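Local coordinates for antifreeze protein type II (Clupea harengus, PDB 2PY2), which probably binds ice crystals in a calcium-dependent way and checks their growth in herring, with a fold related to C-type lectins, at residues A[6-11]-A[15-20]; A[75-80]-A[110-115]. One frame throughout, in Å; residues are numbered along the deposited sequence.

Overall arrangement
Interactions 1 and 2 lie about 18 Å apart, centre to centre, and both reach the same mixed sheet of the C-type lectin fold. Interaction 1, farther from the middle of the chain and partly exposed, joins two neighbouring strands of the N-terminal hairpin, 9-11 and 14-20; backbone hydrogen bonds hold it, and an indole lies under a leucine. Interaction 2 is buried, links segments distant in sequence (75-80 and 110-115), and has no hydrogen bond across it: side chains alone bridge the gap. Its strand 111-115 carries calcium ligands, and one of them, Asp-114, also packs against an indole. Each interaction holds one cysteine of a disulfide, Cys-15 and Cys-111 respectively.

Interaction 1: residues A[6-11]-A[15-20]; sequences TDWKMF and CFLFNP
The indole of Trp-8 presents one face to Leu-17, whose CB sits over the six-membered ring, 3.6 Å from its centroid and only 10° off the ring normal, a CH-pi contact. CD2 of Leu-17 extends across the same ring system and touches Trp-8 CE2 at 3.7 Å, the two side chains crossing at about a right angle. At the rim of the indole, near its plane, Cys-15 O approaches Trp-8 CE3 (3.5 Å), and the CB of Cys-15 packs beside the same carbon. The other leucine branch turns to the backbone: CD1 of Leu-17 rests on Asp-7 O. With CG set anti to its carbonyl carbon (chi1 -63°), Trp-8 swings its ring alongside strand 14-20.

These side chains belong to the antiparallel hairpin of strands 9-11 and 14-20, at the N-terminal end of the C-type lectin-like fold. Lys-9 and Phe-16 form its hydrogen-bonded pair: Lys-9 N donates to Phe-16 O (2.8 Å) and Phe-16 N to Lys-9 O (2.7 Å). Met-10 and Cys-15 follow as the non-hydrogen-bonded pair, and Cys-15 is further tied by a disulfide to Cys-4. On the sheet face that carries Lys-9 and Phe-16, the Phe-16 ring has Lys-9 O and Phe-11 O at its edge, and its CE2 meets Phe-11 CB at 3.8 Å. Phe-50 of helix 45-52 stacks on the Phe-11 ring and also meets that of Phe-16, while Lys-127 of strand 121-128 makes a cation-pi contact with Trp-8.

Interaction 2: residues A[75-80]-A[110-115]; sequences WFWMDS and KCWNDT. With CA (calcium ion), chain G.
Trp-75 meets Asp-114 where the long-loop region of this C-type lectin-like domain packs against its calcium-bearing strand. Asp-114 runs outward from CB, which touches Trp-75 CH2 at 3.6 Å, at the indole edge and near its plane. Placed between the backbone N and the carbonyl carbon (chi1 49°), CG stands 3.4 Å from the calcium ion with Trp-75 CH2 also near, and this lets OD1 reach the metal at 2.5 Å. OD2 lies in the indole plane, beyond the rim at CH2 and CZ2, and takes a hydrogen bond from Thr-95 N. Ring and carboxylate planes are 57° apart. Metal and amide together probably limit rotation of the group.

The same residue also gives the metal its backbone O, 2.4 Å away, and Asn-113 OD1 adds a longer contact of 2.8 Å; Gln-92, Asp-94 and Glu-99 complete the protein ligands. A water also binds the ion (2.6 Å) and accepts a weak hydrogen bond from Asn-113 ND2. The QPD (92-94) and WND (112-114) motifs are as in the sugar-binding calcium site of C-type lectins; the ion here is probably part of the ice-binding site.

Beside this contact, the buried indoles of Trp-77 and Trp-112 approach from opposite directions, their planes at 84° and the centroids of their six-membered rings 5.8 Å apart. CH2 of Trp-112 lies at the edge of the Trp-77 ring, near its plane, 3.7 Å from Trp-77 CH2.

Interaction 1: residues A[6-11]-A[15-20]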
ATOM      1  N   THR A   6      11.618  16.961   1.713  1.00 38.06           N
ATOM      2  CA  THR A   6      12.745  16.267   2.322  1.00 38.79           C
ATOM      3  C   THR A   6      12.872  14.744   2.168  1.00 38.89           C
ATOM      4  O   THR A   6      13.376  14.260   1.158  1.00 41.01           O
ATOM      5  CB  THR A   6      12.834  16.625   3.814  1.00 39.73           C
ATOM      6  OG1 THR A   6      12.829  18.051   3.955  1.00 39.99           O
ATOM      7  CG2 THR A   6      14.120  16.084   4.419  1.00 38.86           C
ATOM      8  N   ASP A   7      12.416  13.991   3.160  1.00 38.09           N
ATOM      9  CA  ASP A   7      12.548  12.534   3.136  1.00 36.34           C
ATOM     10  C   ASP A   7      11.757  11.732   2.099  1.00 33.99           C
ATOM     11  O   ASP A   7      11.878  10.510   2.050  1.00 33.78           O
ATOM     12  CB  ASP A   7      12.238  11.982   4.528  1.00 39.13           C
ATOM     13  CG  ASP A   7      13.052  12.658   5.615  1.00 41.02           C
ATOM     14  OD1 ASP A   7      14.298  12.559   5.572  1.00 41.97           O
ATOM     15  OD2 ASP A   7      12.444  13.292   6.507  1.00 42.64           O
ATOM     16  N   TRP A   8      10.959  12.397   1.271  1.00 30.52           N
ATOM     17  CA  TRP A   8      10.166  11.685   0.273  1.00 28.84           C
ATOM     18  C   TRP A   8      10.938  11.407  -1.021  1.00 28.02           C
ATOM     19  O   TRP A   8      11.895  12.111  -1.342  1.00 27.48           O
ATOM     20  CB  TRP A   8       8.886  12.473  -0.022  1.00 26.76           C
ATOM     21  CG  TRP A   8       7.986  12.613   1.183  1.00 25.64           C
ATOM     22  CD1 TRP A   8       8.290  13.219   2.368  1.00 25.41           C
ATOM     23  CD2 TRP A   8       6.640  12.128   1.316  1.00 23.86           C
ATOM     24  NE1 TRP A   8       7.220  13.143   3.229  1.00 25.29           N
ATOM     25  CE2 TRP A   8       6.194  12.480   2.610  1.00 24.12           C
ATOM     26  CE3 TRP A   8       5.769  11.434   0.465  1.00 23.19           C
ATOM     27  CZ2 TRP A   8       4.912  12.158   3.078  1.00 23.41           C
ATOM     28  CZ3 TRP A   8       4.488  11.113   0.930  1.00 22.57           C
ATOM     29  CH2 TRP A   8       4.075  11.477   2.225  1.00 22.52           C
ATOM     30  N   LYS A   9      10.519  10.377  -1.758  1.00 27.14           N
ATOM     31  CA  LYS A   9      11.173   9.991  -3.015  1.00 26.71           C
ATOM     32  C   LYS A   9      10.211  10.115  -4.197  1.00 26.37           C
ATOM     33  O   LYS A   9       9.060   9.674  -4.127  1.00 23.14           O
ATOM     34  CB  LYS A   9      11.686   8.551  -2.927  1.00 28.61           C
ATOM     35  CG  LYS A   9      12.644   8.280  -1.773  1.00 32.18           C
ATOM     36  CD  LYS A   9      13.948   9.050  -1.914  1.00 34.59           C
ATOM     37  CE  LYS A   9      14.947   8.644  -0.836  1.00 36.37           C
ATOM     38  NZ  LYS A   9      14.440   8.921   0.540  1.00 38.74           N
ATOM     39  N   MET A  10      10.691  10.690  -5.292  1.00 25.61           N
ATOM     40  CA  MET A  10       9.853  10.905  -6.463  1.00 27.05           C
ATOM     41  C   MET A  10       9.828   9.814  -7.520  1.00 27.06           C
ATOM     42  O   MET A  10      10.854   9.230  -7.860  1.00 25.87           O
ATOM     43  CB  MET A  10      10.247  12.218  -7.137  1.00 31.16           C
ATOM     44  CG  MET A  10       9.513  12.500  -8.429  1.00 35.21           C
ATOM     45  SD  MET A  10      10.263  13.877  -9.313  1.00 43.26           S
ATOM     46  CE  MET A  10      11.402  12.998 -10.395  1.00 41.83           C
ATOM     47  N   PHE A  11       8.634   9.563  -8.045  1.00 27.50           N
ATOM     48  CA  PHE A  11       8.443   8.589  -9.108  1.00 28.57           C
ATOM     49  C   PHE A  11       7.158   8.886  -9.864  1.00 28.88           C
ATOM     50  O   PHE A  11       6.071   8.922  -9.283  1.00 27.46           O
ATOM     51  CB  PHE A  11       8.370   7.159  -8.571  1.00 29.04           C
ATOM     52  CG  PHE A  11       8.080   6.137  -9.639  1.00 30.57           C
ATOM     53  CD1 PHE A  11       9.092   5.679 -10.478  1.00 30.24           C
ATOM     54  CD2 PHE A  11       6.781   5.681  -9.846  1.00 30.20           C
ATOM     55  CE1 PHE A  11       8.815   4.782 -11.510  1.00 31.82           C
ATOM     56  CE2 PHE A  11       6.493   4.785 -10.877  1.00 31.42           C
ATOM     57  CZ  PHE A  11       7.509   4.336 -11.709  1.00 30.51           C
ATOM     58  N   CYS A  15       5.238  11.552  -4.937  1.00 23.99           N
ATOM     59  CA  CYS A  15       6.274  11.438  -3.918  1.00 24.32           C
ATOM     60  C   CYS A  15       5.869  10.291  -3.000  1.00 22.31           C
ATOM     61  O   CYS A  15       4.699  10.152  -2.642  1.00 20.86           O
ATOM     62  CB  CYS A  15       6.405  12.737  -3.119  1.00 28.80           C
ATOM     63  SG  CYS A  15       6.830  14.186  -4.142  1.00 36.98           S
ATOM     64  N   PHE A  16       6.843   9.472  -2.629  1.00 19.25           N
ATOM     65  CA  PHE A  16       6.594   8.311  -1.785  1.00 18.58           C
ATOM     66  C   PHE A  16       7.394   8.330  -0.499  1.00 19.00           C
ATOM     67  O   PHE A  16       8.486   8.904  -0.436  1.00 18.53           O
ATOM     68  CB  PHE A  16       6.937   7.036  -2.555  1.00 18.88           C
ATOM     69  CG  PHE A  16       6.058   6.790  -3.742  1.00 18.89           C
ATOM     70  CD1 PHE A  16       4.955   5.945  -3.647  1.00 15.00           C
ATOM     71  CD2 PHE A  16       6.332   7.400  -4.961  1.00 17.98           C
ATOM     72  CE1 PHE A  16       4.145   5.712  -4.746  1.00 16.19           C
ATOM     73  CE2 PHE A  16       5.523   7.172  -6.074  1.00 19.45           C
ATOM     74  CZ  PHE A  16       4.428   6.328  -5.968  1.00 19.08           C
ATOM     75  N   LEU A  17       6.848   7.690   0.528  1.00 17.03           N
ATOM     76  CA  LEU A  17       7.525   7.613   1.805  1.00 17.47           C
ATOM     77  C   LEU A  17       7.218   6.293   2.484  1.00 16.62           C
ATOM     78  O   LEU A  17       6.072   5.839   2.493  1.00 15.26           O
ATOM     79  CB  LEU A  17       7.099   8.762   2.722  1.00 18.60           C
ATOM     80  CG  LEU A  17       7.783   8.785   4.093  1.00 22.74           C
ATOM     81  CD1 LEU A  17       9.269   9.069   3.916  1.00 24.41           C
ATOM     82  CD2 LEU A  17       7.158   9.854   4.969  1.00 24.54           C
ATOM     83  N   PHE A  18       8.261   5.674   3.026  1.00 15.15           N
ATOM     84  CA  PHE A  18       8.131   4.423   3.751  1.00 16.77           C
ATOM     85  C   PHE A  18       8.039   4.799   5.223  1.00 17.93           C
ATOM     86  O   PHE A  18       8.928   5.473   5.757  1.00 17.18           O
ATOM     87  CB  PHE A  18       9.358   3.525   3.526  1.00 16.37           C
ATOM     88  CG  PHE A  18       9.360   2.267   4.363  1.00 18.25           C
ATOM     89  CD1 PHE A  18       8.441   1.246   4.122  1.00 17.29           C
ATOM     90  CD2 PHE A  18      10.283   2.100   5.388  1.00 18.71           C
ATOM     91  CE1 PHE A  18       8.446   0.075   4.893  1.00 18.33           C
ATOM     92  CE2 PHE A  18      10.300   0.932   6.165  1.00 19.48           C
ATOM     93  CZ  PHE A  18       9.378  -0.083   5.917  1.00 17.76           C
ATOM     94  N   ASN A  19       6.946   4.399   5.863  1.00 15.27           N
ATOM     95  CA  ASN A  19       6.740   4.667   7.282  1.00 16.14           C
ATOM     96  C   ASN A  19       7.019   3.352   8.002  1.00 16.57           C
ATOM     97  O   ASN A  19       6.227   2.417   7.927  1.00 15.85           O
ATOM     98  CB  ASN A  19       5.294   5.119   7.515  1.00 16.86           C
ATOM     99  CG  ASN A  19       4.997   5.411   8.966  1.00 18.81           C
ATOM    100  OD1 ASN A  19       5.887   5.392   9.812  1.00 19.71           O
ATOM    101  ND2 ASN A  19       3.729   5.687   9.265  1.00 19.25           N
ATOM    102  N   PRO A  20       8.160   3.251   8.708  1.00 16.70           N
ATOM    103  CA  PRO A  20       8.472   2.004   9.408  1.00 16.94           C
ATOM    104  C   PRO A  20       7.631   1.710  10.649  1.00 17.24           C
ATOM    105  O   PRO A  20       7.607   0.579  11.125  1.00 19.82           O
ATOM    106  CB  PRO A  20       9.959   2.154   9.728  1.00 18.02           C
ATOM    107  CG  PRO A  20      10.083   3.627   9.974  1.00 18.00           C
ATOM    108  CD  PRO A  20       9.258   4.229   8.856  1.00 18.03           C
TER

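Interaction 2: residues A[75-80]-A[110-115]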
ATOM      1  N   TRP A  75     -12.678  -3.500  -5.300  1.00 12.87           N
ATOM      2  CA  TRP A  75     -11.491  -2.835  -4.785  1.00 11.98           C
ATOM      3  C   TRP A  75     -11.362  -1.349  -5.086  1.00 11.23           C
ATOM      4  O   TRP A  75     -11.600  -0.901  -6.210  1.00 11.89           O
ATOM      5  CB  TRP A  75     -10.246  -3.553  -5.307  1.00 12.83           C
ATOM      6  CG  TRP A  75     -10.213  -4.984  -4.901  1.00 13.07           C
ATOM      7  CD1 TRP A  75     -10.771  -6.038  -5.565  1.00 16.70           C
ATOM      8  CD2 TRP A  75      -9.679  -5.511  -3.686  1.00 13.84           C
ATOM      9  NE1 TRP A  75     -10.624  -7.190  -4.836  1.00 15.96           N
ATOM     10  CE2 TRP A  75      -9.957  -6.897  -3.674  1.00 14.39           C
ATOM     11  CE3 TRP A  75      -8.999  -4.949  -2.598  1.00 11.30           C
ATOM     12  CZ2 TRP A  75      -9.580  -7.727  -2.618  1.00 13.20           C
ATOM     13  CZ3 TRP A  75      -8.625  -5.773  -1.544  1.00 14.13           C
ATOM     14  CH2 TRP A  75      -8.919  -7.150  -1.563  1.00 13.03           C
ATOM     15  N   PHE A  76     -10.960  -0.591  -4.070  1.00 10.19           N
ATOM     16  CA  PHE A  76     -10.781   0.848  -4.210  1.00 11.23           C
ATOM     17  C   PHE A  76      -9.464   1.283  -3.584  1.00 13.33           C
ATOM     18  O   PHE A  76      -9.017   0.690  -2.598  1.00 12.88           O
ATOM     19  CB  PHE A  76     -11.909   1.596  -3.500  1.00 11.54           C
ATOM     20  CG  PHE A  76     -13.262   1.345  -4.084  1.00 11.71           C
ATOM     21  CD1 PHE A  76     -13.672   2.011  -5.235  1.00 12.60           C
ATOM     22  CD2 PHE A  76     -14.118   0.432  -3.500  1.00 12.04           C
ATOM     23  CE1 PHE A  76     -14.924   1.767  -5.794  1.00 11.92           C
ATOM     24  CE2 PHE A  76     -15.377   0.176  -4.052  1.00 13.46           C
ATOM     25  CZ  PHE A  76     -15.778   0.845  -5.200  1.00 13.95           C
ATOM     26  N   TRP A  77      -8.855   2.306  -4.180  1.00 12.13           N
ATOM     27  CA  TRP A  77      -7.625   2.910  -3.676  1.00 14.36           C
ATOM     28  C   TRP A  77      -8.097   4.152  -2.927  1.00 14.86           C
ATOM     29  O   TRP A  77      -9.018   4.828  -3.376  1.00 15.33           O
ATOM     30  CB  TRP A  77      -6.710   3.360  -4.817  1.00 13.62           C
ATOM     31  CG  TRP A  77      -5.991   2.272  -5.540  1.00 15.36           C
ATOM     32  CD1 TRP A  77      -6.056   2.004  -6.876  1.00 15.01           C
ATOM     33  CD2 TRP A  77      -5.032   1.354  -4.992  1.00 14.56           C
ATOM     34  NE1 TRP A  77      -5.193   0.986  -7.197  1.00 15.80           N
ATOM     35  CE2 TRP A  77      -4.552   0.566  -6.060  1.00 14.28           C
ATOM     36  CE3 TRP A  77      -4.529   1.124  -3.704  1.00 14.29           C
ATOM     37  CZ2 TRP A  77      -3.590  -0.441  -5.883  1.00 13.38           C
ATOM     38  CZ3 TRP A  77      -3.569   0.122  -3.526  1.00 14.90           C
ATOM     39  CH2 TRP A  77      -3.112  -0.647  -4.614  1.00 12.71           C
ATOM     40  N   MET A  78      -7.458   4.468  -1.808  1.00 15.67           N
ATOM     41  CA  MET A  78      -7.846   5.631  -1.018  1.00 17.50           C
ATOM     42  C   MET A  78      -7.633   6.963  -1.733  1.00 19.16           C
ATOM     43  O   MET A  78      -8.254   7.962  -1.371  1.00 19.87           O
ATOM     44  CB  MET A  78      -7.097   5.645   0.315  1.00 20.31           C
ATOM     45  CG  MET A  78      -7.560   4.587   1.286  1.00 21.57           C
ATOM     46  SD  MET A  78      -9.341   4.693   1.639  1.00 26.87           S
ATOM     47  CE  MET A  78      -9.389   6.201   2.608  1.00 26.43           C
ATOM     48  N   ASP A  79      -6.761   6.988  -2.738  1.00 17.65           N
ATOM     49  CA  ASP A  79      -6.517   8.228  -3.470  1.00 19.20           C
ATOM     50  C   ASP A  79      -7.429   8.362  -4.682  1.00 19.11           C
ATOM     51  O   ASP A  79      -7.221   9.225  -5.533  1.00 21.36           O
ATOM     52  CB  ASP A  79      -5.044   8.332  -3.899  1.00 19.91           C
ATOM     53  CG  ASP A  79      -4.623   7.216  -4.837  1.00 19.49           C
ATOM     54  OD1 ASP A  79      -5.497   6.446  -5.294  1.00 19.31           O
ATOM     55  OD2 ASP A  79      -3.409   7.114  -5.123  1.00 20.08           O
ATOM     56  N   SER A  80      -8.439   7.501  -4.747  1.00 19.46           N
ATOM     57  CA  SER A  80      -9.434   7.490  -5.820  1.00 22.01           C
ATOM     58  C   SER A  80      -8.932   7.245  -7.247  1.00 21.59           C
ATOM     59  O   SER A  80      -9.605   7.601  -8.218  1.00 20.97           O
ATOM     60  CB  SER A  80     -10.266   8.777  -5.782  1.00 24.11           C
ATOM     61  OG  SER A  80      -9.506   9.894  -6.201  1.00 30.47           O
ATOM     62  N   LYS A 110       6.952 -12.007  -2.024  1.00 17.70           N
ATOM     63  CA  LYS A 110       6.866 -10.552  -1.889  1.00 17.80           C
ATOM     64  C   LYS A 110       5.746  -9.966  -2.757  1.00 17.05           C
ATOM     65  O   LYS A 110       5.950  -9.001  -3.493  1.00 18.07           O
ATOM     66  CB  LYS A 110       8.210  -9.905  -2.255  1.00 17.04           C
ATOM     67  CG  LYS A 110       9.391 -10.385  -1.417  1.00 18.25           C
ATOM     68  CD  LYS A 110       9.189 -10.098   0.066  1.00 16.71           C
ATOM     69  CE  LYS A 110      10.430 -10.451   0.886  1.00 17.28           C
ATOM     70  NZ  LYS A 110      10.270 -10.044   2.310  1.00 14.68           N
ATOM     71  N   CYS A 111       4.558 -10.548  -2.639  1.00 16.40           N
ATOM     72  CA  CYS A 111       3.386 -10.133  -3.408  1.00 16.72           C
ATOM     73  C   CYS A 111       2.282  -9.568  -2.504  1.00 14.44           C
ATOM     74  O   CYS A 111       2.490  -9.374  -1.302  1.00 14.13           O
ATOM     75  CB  CYS A 111       2.858 -11.334  -4.189  1.00 20.22           C
ATOM     76  SG  CYS A 111       3.134 -12.881  -3.272  1.00 30.05           S
ATOM     77  N   TRP A 112       1.109  -9.322  -3.082  1.00 11.92           N
ATOM     78  CA  TRP A 112      -0.016  -8.769  -2.319  1.00 11.79           C
ATOM     79  C   TRP A 112      -0.908  -9.836  -1.712  1.00 12.23           C
ATOM     80  O   TRP A 112      -1.140 -10.897  -2.293  1.00 11.93           O
ATOM     81  CB  TRP A 112      -0.898  -7.880  -3.190  1.00 10.88           C
ATOM     82  CG  TRP A 112      -0.249  -6.674  -3.800  1.00 12.57           C
ATOM     83  CD1 TRP A 112       1.064  -6.311  -3.740  1.00 12.26           C
ATOM     84  CD2 TRP A 112      -0.897  -5.709  -4.629  1.00 12.51           C
ATOM     85  NE1 TRP A 112       1.275  -5.178  -4.489  1.00 12.72           N
ATOM     86  CE2 TRP A 112       0.085  -4.789  -5.048  1.00 12.86           C
ATOM     87  CE3 TRP A 112      -2.217  -5.535  -5.062  1.00 13.57           C
ATOM     88  CZ2 TRP A 112      -0.211  -3.707  -5.886  1.00 13.03           C
ATOM     89  CZ3 TRP A 112      -2.510  -4.458  -5.897  1.00 14.82           C
ATOM     90  CH2 TRP A 112      -1.509  -3.561  -6.298  1.00 13.19           C
ATOM     91  N   ASN A 113      -1.442  -9.517  -0.540  1.00 13.62           N
ATOM     92  CA  ASN A 113      -2.310 -10.424   0.177  1.00 14.02           C
ATOM     93  C   ASN A 113      -3.360  -9.562   0.889  1.00 13.38           C
ATOM     94  O   ASN A 113      -2.991  -8.564   1.509  1.00 14.89           O
ATOM     95  CB  ASN A 113      -1.451 -11.173   1.191  1.00 18.77           C
ATOM     96  CG  ASN A 113      -2.184 -12.277   1.878  1.00 24.68           C
ATOM     97  OD1 ASN A 113      -3.254 -12.067   2.442  1.00 28.51           O
ATOM     98  ND2 ASN A 113      -1.605 -13.474   1.852  1.00 26.98           N
ATOM     99  N   ASP A 114      -4.652  -9.886   0.781  1.00 12.10           N
ATOM    100  CA  ASP A 114      -5.612  -9.076   1.532  1.00 12.77           C
ATOM    101  C   ASP A 114      -5.559  -9.609   2.967  1.00 11.94           C
ATOM    102  O   ASP A 114      -5.564 -10.810   3.195  1.00 11.66           O
ATOM    103  CB  ASP A 114      -7.036  -9.069   0.901  1.00 11.72           C
ATOM    104  CG  ASP A 114      -7.591 -10.453   0.556  1.00 14.53           C
ATOM    105  OD1 ASP A 114      -6.849 -11.438   0.463  1.00 15.90           O
ATOM    106  OD2 ASP A 114      -8.817 -10.542   0.334  1.00 14.52           O
ATOM    107  N   THR A 115      -5.445  -8.719   3.943  1.00 11.38           N
ATOM    108  CA  THR A 115      -5.296  -9.175   5.319  1.00 12.93           C
ATOM    109  C   THR A 115      -6.127  -8.360   6.298  1.00 12.61           C
ATOM    110  O   THR A 115      -6.575  -7.266   5.977  1.00 11.01           O
ATOM    111  CB  THR A 115      -3.767  -9.193   5.728  1.00 18.00           C
ATOM    112  OG1 THR A 115      -3.470  -8.176   6.690  1.00 20.19           O
ATOM    113  CG2 THR A 115      -2.889  -8.999   4.507  1.00 12.70           C
TER
HETATM  114 CA    CA G 901      -5.902 -12.978   2.126  1.00 23.40          CA
HETATM  115  O   HOH W   1      -4.172 -14.272   3.651  1.00 25.65           O